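Local structure of MgGH51 (Meripilus giganteus, 6ZPV) at residues 403-408 with 430-435. The protein is a fungal GH51 alpha-L-arabinofuranosidase, which hydrolyses terminal alpha-L-arabinofuranosyl residues from arabinose-containing glycans. Sequence-based numbering, arbitrary orientation.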
ATOM      1  N   GLN A 403     -12.938   6.934 -13.066  1.00 12.09           N
ATOM      2  CA  GLN A 403     -13.739   7.806 -13.958  1.00 11.73           C
ATOM      3  C   GLN A 403     -12.965   9.070 -14.284  1.00 11.63           C
ATOM      4  O   GLN A 403     -11.787   9.242 -13.889  1.00 12.40           O
ATOM      5  CB  GLN A 403     -15.129   8.028 -13.358  1.00 11.87           C
ATOM      6  CG  GLN A 403     -16.257   7.284 -14.034  1.00 12.83           C
ATOM      7  CD  GLN A 403     -16.510   7.665 -15.479  1.00 13.71           C
ATOM      8  OE1 GLN A 403     -15.970   8.671 -15.953  1.00 14.02           O
ATOM      9  NE2 GLN A 403     -17.300   6.869 -16.203  1.00 16.16           N
ATOM     10  N   THR A 404     -13.590  10.004 -14.994  1.00 12.05           N
ATOM     11  CA  THR A 404     -12.970  11.278 -15.315  1.00 11.97           C
ATOM     12  C   THR A 404     -13.121  12.241 -14.141  1.00 11.90           C
ATOM     13  O   THR A 404     -14.038  12.120 -13.315  1.00 12.31           O
ATOM     14  CB  THR A 404     -13.651  11.901 -16.525  1.00 13.82           C
ATOM     15  OG1 THR A 404     -14.971  12.288 -16.186  1.00 13.68           O
ATOM     16  CG2 THR A 404     -13.631  11.060 -17.788  1.00 13.34           C
ATOM     17  N   PRO A 405     -12.258  13.284 -14.089  1.00 11.94           N
ATOM     18  CA  PRO A 405     -12.477  14.314 -13.060  1.00 12.35           C
ATOM     19  C   PRO A 405     -13.889  14.890 -13.050  1.00 12.76           C
ATOM     20  O   PRO A 405     -14.481  15.144 -11.995  1.00 12.81           O
ATOM     21  CB  PRO A 405     -11.382  15.366 -13.397  1.00 12.62           C
ATOM     22  CG  PRO A 405     -10.308  14.555 -14.065  1.00 12.78           C
ATOM     23  CD  PRO A 405     -11.039  13.512 -14.903  1.00 12.60           C
ATOM     24  N   THR A 406     -14.423  15.133 -14.267  1.00 12.39           N
ATOM     25  CA  THR A 406     -15.759  15.716 -14.411  1.00 12.96           C
ATOM     26  C   THR A 406     -16.824  14.775 -13.840  1.00 13.74           C
ATOM     27  O   THR A 406     -17.744  15.231 -13.168  1.00 13.64           O
ATOM     28  CB  THR A 406     -15.992  16.074 -15.870  1.00 14.18           C
ATOM     29  OG1 THR A 406     -15.051  17.105 -16.198  1.00 15.63           O
ATOM     30  CG2 THR A 406     -17.401  16.536 -16.142  1.00 16.20           C
ATOM     31  N   TRP A 407     -16.692  13.480 -14.154  1.00 12.41           N
ATOM     32  CA  TRP A 407     -17.664  12.540 -13.574  1.00 12.46           C
ATOM     33  C   TRP A 407     -17.718  12.676 -12.053  1.00 12.11           C
ATOM     34  O   TRP A 407     -18.793  12.620 -11.447  1.00 12.75           O
ATOM     35  CB  TRP A 407     -17.289  11.088 -13.958  1.00 12.87           C
ATOM     36  CG  TRP A 407     -18.247  10.047 -13.471  1.00 12.76           C
ATOM     37  CD1 TRP A 407     -19.255   9.509 -14.221  1.00 13.89           C
ATOM     38  CD2 TRP A 407     -18.310   9.444 -12.176  1.00 12.80           C
ATOM     39  NE1 TRP A 407     -19.967   8.616 -13.484  1.00 14.88           N
ATOM     40  CE2 TRP A 407     -19.442   8.577 -12.216  1.00 14.85           C
ATOM     41  CE3 TRP A 407     -17.560   9.531 -10.994  1.00 12.38           C
ATOM     42  CZ2 TRP A 407     -19.836   7.825 -11.086  1.00 14.50           C
ATOM     43  CZ3 TRP A 407     -17.980   8.813  -9.896  1.00 13.20           C
ATOM     44  CH2 TRP A 407     -19.111   7.988  -9.915  1.00 14.37           C
ATOM     45  N   PHE A 408     -16.578  12.800 -11.402  1.00 12.08           N
ATOM     46  CA  PHE A 408     -16.552  12.848  -9.937  1.00 12.00           C
ATOM     47  C   PHE A 408     -17.343  14.059  -9.407  1.00 12.02           C
ATOM     48  O   PHE A 408     -18.137  13.888  -8.466  1.00 13.20           O
ATOM     49  CB  PHE A 408     -15.115  12.802  -9.390  1.00 11.34           C
ATOM     50  CG  PHE A 408     -14.575  11.400  -9.345  1.00 11.63           C
ATOM     51  CD1 PHE A 408     -14.889  10.595  -8.255  1.00 11.30           C
ATOM     52  CD2 PHE A 408     -13.907  10.822 -10.391  1.00 11.65           C
ATOM     53  CE1 PHE A 408     -14.522   9.257  -8.217  1.00 11.84           C
ATOM     54  CE2 PHE A 408     -13.532   9.498 -10.341  1.00 11.19           C
ATOM     55  CZ  PHE A 408     -13.827   8.705  -9.257  1.00 11.98           C
ATOM     56  N   TYR A 430     -11.402   4.328  -5.504  1.00 10.28           N
ATOM     57  CA  TYR A 430     -11.853   5.366  -6.436  1.00 10.47           C
ATOM     58  C   TYR A 430     -10.665   6.210  -6.834  1.00 10.69           C
ATOM     59  O   TYR A 430      -9.744   6.418  -6.054  1.00 10.82           O
ATOM     60  CB  TYR A 430     -13.009   6.237  -5.884  1.00 11.30           C
ATOM     61  CG  TYR A 430     -12.690   7.090  -4.679  1.00 10.83           C
ATOM     62  CD1 TYR A 430     -12.573   6.564  -3.409  1.00 11.05           C
ATOM     63  CD2 TYR A 430     -12.480   8.461  -4.838  1.00 11.53           C
ATOM     64  CE1 TYR A 430     -12.273   7.362  -2.320  1.00 11.05           C
ATOM     65  CE2 TYR A 430     -12.168   9.254  -3.762  1.00 11.24           C
ATOM     66  CZ  TYR A 430     -12.071   8.732  -2.491  1.00 10.69           C
ATOM     67  OH  TYR A 430     -11.796   9.537  -1.434  1.00 11.06           O
ATOM     68  N   ALA A 431     -10.756   6.776  -8.048  1.00 10.86           N
ATOM     69  CA  ALA A 431      -9.799   7.760  -8.526  1.00 10.93           C
ATOM     70  C   ALA A 431     -10.285   8.316  -9.858  1.00 10.84           C
ATOM     71  O   ALA A 431     -10.893   7.588 -10.677  1.00 11.27           O
ATOM     72  CB  ALA A 431      -8.414   7.156  -8.791  1.00 11.92           C
ATOM     73  N   ALA A 432      -9.980   9.590 -10.092  1.00 10.95           N
ATOM     74  CA  ALA A 432     -10.129  10.199 -11.437  1.00 10.98           C
ATOM     75  C   ALA A 432      -8.861   9.906 -12.222  1.00 11.41           C
ATOM     76  O   ALA A 432      -7.804  10.415 -11.885  1.00 11.71           O
ATOM     77  CB  ALA A 432     -10.411  11.683 -11.289  1.00 12.84           C
ATOM     78  N   ILE A 433      -8.971   9.067 -13.256  1.00 11.93           N
ATOM     79  CA  ILE A 433      -7.781   8.455 -13.886  1.00 12.34           C
ATOM     80  C   ILE A 433      -7.459   8.999 -15.271  1.00 12.44           C
ATOM     81  O   ILE A 433      -6.355   8.715 -15.739  1.00 12.40           O
ATOM     82  CB  ILE A 433      -7.868   6.928 -13.920  1.00 12.77           C
ATOM     83  CG1 ILE A 433      -8.905   6.409 -14.900  1.00 13.63           C
ATOM     84  CG2 ILE A 433      -8.089   6.399 -12.498  1.00 13.16           C
ATOM     85  CD1 ILE A 433      -8.778   4.910 -15.148  1.00 14.42           C
ATOM     86  N   SER A 434      -8.400   9.662 -15.949  1.00 12.64           N
ATOM     87  CA  SER A 434      -8.261  10.005 -17.353  1.00 12.50           C
ATOM     88  C   SER A 434      -9.270  11.087 -17.665  1.00 12.29           C
ATOM     89  O   SER A 434     -10.329  11.136 -17.016  1.00 13.07           O
ATOM     90  CB  SER A 434      -8.576   8.780 -18.215  1.00 13.74           C
ATOM     91  OG  SER A 434      -8.589   9.102 -19.593  1.00 13.65           O
ATOM     92  N   THR A 435      -8.984  11.886 -18.687  1.00 13.08           N
ATOM     93  CA  THR A 435      -9.985  12.797 -19.217  1.00 13.45           C
ATOM     94  C   THR A 435     -10.762  12.206 -20.397  1.00 13.81           C
ATOM     95  O   THR A 435     -11.638  12.914 -20.930  1.00 16.09           O
ATOM     96  CB  THR A 435      -9.338  14.121 -19.641  1.00 14.68           C
ATOM     97  OG1 THR A 435      -8.270  13.847 -20.552  1.00 16.66           O
ATOM     98  CG2 THR A 435      -8.733  14.840 -18.451  1.00 16.13           C
TER
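Gln-403 O takes the N-H of Ile-433 at 2.9 Å, with the donor nearly in line with the C=O, and also receives a CA-H...O contact from Ala-432 CA. The other half of this parallel bridge is Gln-403 N to Ala-431 O (3.2 Å), made in the carbonyl plane. Past the bridge, residues 403-408 turn into helix 405-410. Thr-404 is its N-cap: OG1, set between backbone N and carbonyl carbon (chi1 68°), accepts from Trp-407 N. Gln-403 OE1 accepts a hydrogen bond from Thr-404 N, and Gln-403 CG lies over one face of the Trp-407 indole, offset toward the rim. Ser-434 O, buried without a hydrogen-bond donor, meets C-H groups instead: Thr-404 CA at 3.1 Å and Pro-405 CD at 3.3 Å. Ala-432 CB touches both Pro-405 CG and Phe-408 CD2, 3.7 Å from the latter. With CG anti to the carbonyl carbon (chi1 -81°), the Phe-408 ring is set against strand 424-432: CE2 lies 3.3 Å from Ala-431 O, and CE1 meets Tyr-430 CD2 at 4.0 Å, the two side chains crossing obliquely. Trp-407 CE3 sits over the centre of one face of the Phe-408 ring, and Phe-463 of helix 454-469 makes an edge-to-face pair with Phe-408. An alanine at Phe-408 would probably open a gap beside Ala-432 and Tyr-430 and leave Trp-407 CE3 and the Phe-463 ring without the ring they pack on. Backbone bonds thus fix the register of neighbouring parallel strands in the (beta/alpha)8 barrel, while apolar packing seats the short helix of this beta-alpha-beta unit against strand 424-432.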